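Local atomic coordinates of phenylalanine ammonia-lyase (Rhodosporidium toruloides, PDB entry 1Y2M), a protein that catalyses the non-oxidative deamination of L-phenylalanine and L-tyrosine to trans-cinnamate and p-coumarate, releasing ammonium. Residues D599-S602 / F603-G606; A605-V608 / V609-S613; A621-A624 / W625-A628. All coordinates share one frame; numbering follows the deposited sequence.

Contact 1 (D599-S602 / F603-G606); sequences DAFS and FAAG
Phe-601 and Ala-604, one turn apart on the same helix, meet where ring carbon CD1 of Phe-601 lies 4.1 Å from CB of Ala-604, approaching at a slant. Tracing Phe-601 outward explains the fit. Its CB leaves the backbone heading away from the following turn, but with CG beside the backbone N and anti to the carbonyl carbon (chi1 -78°) the ring swings so that CD1 comes close to the methyl group. The same CD1 is turned to Trp-625, the edge-to-face partner of the ring, which also touches Ala-629 of helix 619-646 and, on helix 570-587, Leu-581. An alanine suits position 604 because its single methyl gives the ring an apolar rest with little bulk.

The backbone bonds change character along this turn. The amide of Phe-603 reaches Asp-599 O at 3.0 Å and almost straight (171°), and Ala-604 N bonds to Ala-600 O at 2.9 Å. Ala-605 N, however, approaches Phe-601 O at 2.9 Å from above the carbonyl plane and bent to 139°, while also making a weak bond of 3.1 Å to Ser-602 O. That oxygen receives a second weak bond from Gly-606 N at 3.4 Å, a mixture of i+3 and i+4 bonding that suggests slight 3-10 character. Phe-603 sets its CB 3.5 Å from Ala-600 O, then carries its ring away from the helix to stack on Phe-603 of the second subunit.

Asp-599 forms a salt bridge with Arg-584, which accounts for an acid at a buried position. In this helical bundle, far from the annotated sites, helix 593-611 thus has Ala-600 and Phe-601 against helix 570-587, Phe-601 and Ala-604 against helix 619-646, and Phe-603 with the small Ala-605 and Gly-606 at the subunit interface.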
loop_
_atom_site.group_PDB
_atom_site.type_symbol
_atom_site.label_atom_id
_atom_site.label_comp_id
_atom_site.label_asym_id
_atom_site.label_seq_id
_atom_site.Cartn_x
_atom_site.Cartn_y
_atom_site.Cartn_z
ATOM N N ASP B 599 -40.948 -12.501 29.064
ATOM C CA ASP B 599 -39.721 -12.101 29.756
ATOM C C ASP B 599 -39.803 -10.678 30.363
ATOM O O ASP B 599 -39.509 -10.438 31.555
ATOM C CB ASP B 599 -38.539 -12.238 28.780
ATOM C CG ASP B 599 -37.271 -11.597 29.321
ATOM O OD1 ASP B 599 -36.441 -12.343 29.917
ATOM O OD2 ASP B 599 -37.153 -10.357 29.238
ATOM N N ALA B 600 -40.260 -9.744 29.560
ATOM C CA ALA B 600 -40.351 -8.343 30.021
ATOM C C ALA B 600 -41.250 -8.175 31.238
ATOM O O ALA B 600 -40.898 -7.512 32.233
ATOM C CB ALA B 600 -40.847 -7.464 28.909
ATOM N N PHE B 601 -42.434 -8.751 31.171
ATOM C CA PHE B 601 -43.353 -8.674 32.296
ATOM C C PHE B 601 -42.971 -9.531 33.484
ATOM O O PHE B 601 -43.408 -9.227 34.604
ATOM C CB PHE B 601 -44.814 -8.848 31.845
ATOM C CG PHE B 601 -45.354 -7.602 31.226
ATOM C CD1 PHE B 601 -45.761 -6.566 32.064
ATOM C CD2 PHE B 601 -45.381 -7.402 29.841
ATOM C CE1 PHE B 601 -46.216 -5.375 31.571
ATOM C CE2 PHE B 601 -45.849 -6.209 29.336
ATOM C CZ PHE B 601 -46.272 -5.175 30.210
ATOM N N SER B 602 -42.180 -10.573 33.272
ATOM C CA SER B 602 -41.617 -11.330 34.380
ATOM C C SER B 602 -40.710 -10.409 35.196
ATOM O O SER B 602 -40.832 -10.319 36.412
ATOM C CB SER B 602 -40.840 -12.541 33.905
ATOM O OG SER B 602 -40.319 -13.237 35.029
ATOM N N PHE B 603 -39.837 -9.705 34.480
ATOM C CA PHE B 603 -38.970 -8.725 35.117
ATOM C C PHE B 603 -39.828 -7.662 35.804
ATOM O O PHE B 603 -39.628 -7.354 36.998
ATOM C CB PHE B 603 -38.035 -8.118 34.081
ATOM C CG PHE B 603 -36.738 -7.574 34.634
ATOM C CD1 PHE B 603 -36.551 -7.295 35.974
ATOM C CD2 PHE B 603 -35.698 -7.329 33.779
ATOM C CE1 PHE B 603 -35.299 -6.785 36.445
ATOM C CE2 PHE B 603 -34.498 -6.813 34.242
ATOM C CZ PHE B 603 -34.312 -6.538 35.559
ATOM N N ALA B 604 -40.846 -7.143 35.099
ATOM C CA ALA B 604 -41.725 -6.135 35.724
ATOM C C ALA B 604 -42.429 -6.627 37.011
ATOM O O ALA B 604 -42.669 -5.868 37.989
ATOM C CB ALA B 604 -42.751 -5.569 34.734
ATOM N N ALA B 605 -42.733 -7.914 37.050
ATOM C CA ALA B 605 -43.387 -8.496 38.215
ATOM C C ALA B 605 -42.499 -8.375 39.463
ATOM O O ALA B 605 -43.004 -8.230 40.556
ATOM C CB ALA B 605 -43.726 -9.964 37.947
ATOM N N GLY B 606 -41.161 -8.514 39.276
ATOM C CA GLY B 606 -40.205 -8.259 40.370
ATOM C C GLY B 606 -40.317 -6.834 40.888
ATOM O O GLY B 606 -40.300 -6.624 42.088
#

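Contact 2 (A605-V608 / V609-S613); sequences AGTV and VEVLS
Apolar contact links Val-608 to Leu-612 and Thr-607 to Val-611, each pair one turn apart. CG1 of Val-608 comes 3.9 Å from CD1 of Leu-612, the two side chains crossing at a slant. Thr-607 and Val-611 instead run side by side, with CG2 of Thr-607 4.0 Å from CG2 of Val-611. Turning that methyl anti to the backbone N puts Thr-607 OG1 beside the N (chi1 -64°), where it hydrogen-bonds Thr-580 OG1 on helix 570-587. Threonine therefore serves both an apolar and a polar neighbour.

These are the last turns of helix 593-611, in a helical outgrowth far from the annotated sites, consistent with the shielding domain of eukaryotic phenylalanine ammonia-lyases.

Backbone bonding is regular up to Val-611 N, which meets Thr-607 O at 2.8 Å and 175°. Leu-612 N still reaches Val-608 O at 2.8 Å, although Leu-612 itself has left helical backbone angles, and Ser-613 N turns back to Glu-610 O at 3.2 Å.

Water supplies the remaining link: one molecule donates to Gly-606 O at 3.2 Å and to Glu-610 OE1 at 2.7 Å. The extended Glu-610 suits this exposed side, where OE1 also forms a long, weak ion pair with Lys-626 of the second subunit.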
loop_
_atom_site.group_PDB
_atom_site.type_symbol
_atom_site.label_atom_id
_atom_site.label_comp_id
_atom_site.label_asym_id
_atom_site.label_seq_id
_atom_site.Cartn_x
_atom_site.Cartn_y
_atom_site.Cartn_z
ATOM N N ALA B 605 -42.733 -7.914 37.050
ATOM C CA ALA B 605 -43.387 -8.496 38.215
ATOM C C ALA B 605 -42.499 -8.375 39.463
ATOM O O ALA B 605 -43.004 -8.230 40.556
ATOM C CB ALA B 605 -43.726 -9.964 37.947
ATOM N N GLY B 606 -41.161 -8.514 39.276
ATOM C CA GLY B 606 -40.205 -8.259 40.370
ATOM C C GLY B 606 -40.317 -6.834 40.888
ATOM O O GLY B 606 -40.300 -6.624 42.088
ATOM N N THR B 607 -40.541 -5.886 39.974
ATOM C CA THR B 607 -40.710 -4.475 40.369
ATOM C C THR B 607 -42.016 -4.346 41.159
ATOM O O THR B 607 -42.097 -3.663 42.212
ATOM C CB THR B 607 -40.677 -3.573 39.124
ATOM O OG1 THR B 607 -39.371 -3.653 38.503
ATOM C CG2 THR B 607 -41.000 -2.135 39.529
ATOM N N VAL B 608 -43.063 -5.030 40.703
ATOM C CA VAL B 608 -44.318 -5.025 41.447
ATOM C C VAL B 608 -44.156 -5.548 42.882
ATOM O O VAL B 608 -44.672 -4.966 43.835
ATOM C CB VAL B 608 -45.438 -5.800 40.729
ATOM C CG1 VAL B 608 -46.721 -5.882 41.572
ATOM C CG2 VAL B 608 -45.709 -5.182 39.347
ATOM N N VAL B 609 -43.410 -6.663 43.033
ATOM C CA VAL B 609 -43.160 -7.246 44.336
ATOM C C VAL B 609 -42.555 -6.200 45.313
ATOM O O VAL B 609 -42.949 -6.143 46.480
ATOM C CB VAL B 609 -42.232 -8.481 44.241
ATOM C CG1 VAL B 609 -41.717 -8.897 45.608
ATOM C CG2 VAL B 609 -42.972 -9.662 43.583
ATOM N N GLU B 610 -41.569 -5.426 44.826
ATOM C CA GLU B 610 -40.935 -4.393 45.614
ATOM C C GLU B 610 -41.897 -3.242 45.904
ATOM O O GLU B 610 -42.144 -2.889 47.052
ATOM C CB GLU B 610 -39.708 -3.836 44.909
ATOM C CG GLU B 610 -38.992 -2.753 45.668
ATOM C CD GLU B 610 -37.619 -2.411 45.082
ATOM O OE1 GLU B 610 -37.114 -3.156 44.198
ATOM O OE2 GLU B 610 -37.038 -1.395 45.522
ATOM N N VAL B 611 -42.433 -2.661 44.838
ATOM C CA VAL B 611 -43.204 -1.413 44.988
ATOM C C VAL B 611 -44.485 -1.634 45.799
ATOM O O VAL B 611 -44.887 -0.797 46.635
ATOM C CB VAL B 611 -43.503 -0.787 43.620
ATOM C CG1 VAL B 611 -44.424 0.398 43.799
ATOM C CG2 VAL B 611 -42.206 -0.369 42.949
ATOM N N LEU B 612 -45.104 -2.787 45.595
ATOM C CA LEU B 612 -46.345 -3.120 46.272
ATOM C C LEU B 612 -46.122 -4.140 47.402
ATOM O O LEU B 612 -47.059 -4.833 47.845
ATOM C CB LEU B 612 -47.362 -3.681 45.272
ATOM C CG LEU B 612 -47.829 -2.772 44.119
ATOM C CD1 LEU B 612 -49.037 -3.370 43.436
ATOM C CD2 LEU B 612 -48.098 -1.324 44.551
ATOM N N SER B 613 -44.899 -4.215 47.914
ATOM C CA SER B 613 -44.632 -5.196 48.971
ATOM C C SER B 613 -45.478 -4.994 50.238
ATOM O O SER B 613 -45.622 -5.930 51.055
ATOM C CB SER B 613 -43.164 -5.163 49.383
ATOM O OG SER B 613 -42.914 -3.936 50.016
HETATM O O HOH W 1 -37.398 -5.440 42.788
#

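Contact 3 (A621-A624 / W625-A628); sequences AVNA and WKVA
Lys-626 NZ is held by two groups: it donates to a water at 2.8 Å and hydrogen-bonds His-598 ND1 of the preceding helix. The same water donates to Asn-623 OD1 at 2.7 Å, bridging two side chains three residues apart. Asparagine suits this partly exposed site, since its short amide can accept from the water while the water also takes the lysine. A bend in the lysine (chi2 -87°) turns its chain across the helix surface to the side of Asn-623, and CD passes 4.2 Å from OD1 of Asn-623. A long, flexible lysine suits a buried position whose charge must reach polar partners.

Trp-625 leaves on another side. Its CB lies 3.5 Å from Val-622 O, and the ring presents its edge to that oxygen, which lies near the ring plane, 3.9 Å from CE3. Val-622 O is meanwhile engaged by Lys-626 N in a nearly straight bond of 3.0 Å. Val-627 tucks CG2 3.4 Å from Asn-623 O, a place this methyl reaches by lying anti to its own carbonyl carbon and beside the backbone N. Ala-628 likewise sets its CB 3.4 Å from Ala-624 O, the small methyl suiting a spot beside His-559.

Helix 619-646 is thus wedged by Trp-625 against helix 506-560, where the ring meets Phe-560 at about 45° and His-559 edge-to-face, while Val-622 and Trp-625 also pack on helix 593-611.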
loop_
_atom_site.group_PDB
_atom_site.type_symbol
_atom_site.label_atom_id
_atom_site.label_comp_id
_atom_site.label_asym_id
_atom_site.label_seq_id
_atom_site.Cartn_x
_atom_site.Cartn_y
_atom_site.Cartn_z
ATOM N N ALA B 621 -52.356 -13.165 41.815
ATOM C CA ALA B 621 -52.870 -11.902 41.263
ATOM C C ALA B 621 -51.806 -11.149 40.498
ATOM O O ALA B 621 -52.057 -10.611 39.415
ATOM C CB ALA B 621 -53.408 -11.055 42.359
ATOM N N VAL B 622 -50.591 -11.119 41.049
ATOM C CA VAL B 622 -49.472 -10.504 40.342
ATOM C C VAL B 622 -49.149 -11.310 39.091
ATOM O O VAL B 622 -48.912 -10.732 38.024
ATOM C CB VAL B 622 -48.227 -10.317 41.236
ATOM C CG1 VAL B 622 -47.144 -9.690 40.436
ATOM C CG2 VAL B 622 -48.585 -9.417 42.395
ATOM N N ASN B 623 -49.160 -12.635 39.188
ATOM C CA ASN B 623 -48.836 -13.442 37.998
ATOM C C ASN B 623 -49.896 -13.243 36.906
ATOM O O ASN B 623 -49.602 -13.217 35.708
ATOM C CB ASN B 623 -48.709 -14.913 38.372
ATOM C CG ASN B 623 -48.112 -15.775 37.248
ATOM O OD1 ASN B 623 -47.074 -15.459 36.685
ATOM N ND2 ASN B 623 -48.759 -16.908 36.976
ATOM N N ALA B 624 -51.148 -13.109 37.339
ATOM C CA ALA B 624 -52.272 -12.863 36.402
ATOM C C ALA B 624 -52.110 -11.570 35.637
ATOM O O ALA B 624 -52.357 -11.515 34.438
ATOM C CB ALA B 624 -53.575 -12.869 37.146
ATOM N N TRP B 625 -51.714 -10.512 36.343
ATOM C CA TRP B 625 -51.383 -9.247 35.710
ATOM C C TRP B 625 -50.277 -9.435 34.670
ATOM O O TRP B 625 -50.394 -9.013 33.504
ATOM C CB TRP B 625 -50.957 -8.246 36.779
ATOM C CG TRP B 625 -50.384 -7.037 36.206
ATOM C CD1 TRP B 625 -51.054 -5.997 35.637
ATOM C CD2 TRP B 625 -48.991 -6.718 36.100
ATOM N NE1 TRP B 625 -50.175 -5.047 35.193
ATOM C CE2 TRP B 625 -48.898 -5.468 35.455
ATOM C CE3 TRP B 625 -47.800 -7.386 36.442
ATOM C CZ2 TRP B 625 -47.689 -4.856 35.196
ATOM C CZ3 TRP B 625 -46.604 -6.756 36.196
ATOM C CH2 TRP B 625 -46.553 -5.518 35.579
ATOM N N LYS B 626 -49.198 -10.092 35.090
ATOM C CA LYS B 626 -48.069 -10.385 34.214
ATOM C C LYS B 626 -48.504 -11.069 32.901
ATOM O O LYS B 626 -48.095 -10.706 31.803
ATOM C CB LYS B 626 -47.048 -11.252 34.985
ATOM C CG LYS B 626 -45.840 -11.701 34.170
ATOM C CD LYS B 626 -46.079 -12.999 33.413
ATOM C CE LYS B 626 -44.773 -13.565 32.854
ATOM N NZ LYS B 626 -44.939 -14.950 32.302
ATOM N N VAL B 627 -49.333 -12.095 33.038
ATOM C CA VAL B 627 -49.777 -12.849 31.874
ATOM C C VAL B 627 -50.685 -11.972 30.994
ATOM O O VAL B 627 -50.522 -11.900 29.753
ATOM C CB VAL B 627 -50.443 -14.167 32.290
ATOM C CG1 VAL B 627 -51.090 -14.821 31.094
ATOM C CG2 VAL B 627 -49.397 -15.119 32.892
ATOM N N ALA B 628 -51.639 -11.287 31.617
ATOM C CA ALA B 628 -52.552 -10.431 30.831
ATOM C C ALA B 628 -51.771 -9.328 30.143
ATOM O O ALA B 628 -52.025 -8.984 28.994
ATOM C CB ALA B 628 -53.617 -9.841 31.707
HETATM O O HOH W 2 -46.368 -16.392 34.281
#

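Contacts 1 and 2 follow one another on helix 593-611 and share Ala-605 and Gly-606, whereas contact 3 lies on the next helix, 619-646. The helices meet most plainly at Trp-625 of contact 3: its CH2 lies 3.9 Å from Ala-604 CB of contact 1, and its CZ3 3.6 Å from Val-608 CG2 of contact 2. Contact 1 is wholly buried and relies on rings and small residues. Contact 2 is mostly buried but reaches water through its glutamate, and contact 3 is only partly buried, pairing an aromatic inner side with a hydrated amide and lysine. All three also touch the second subunit.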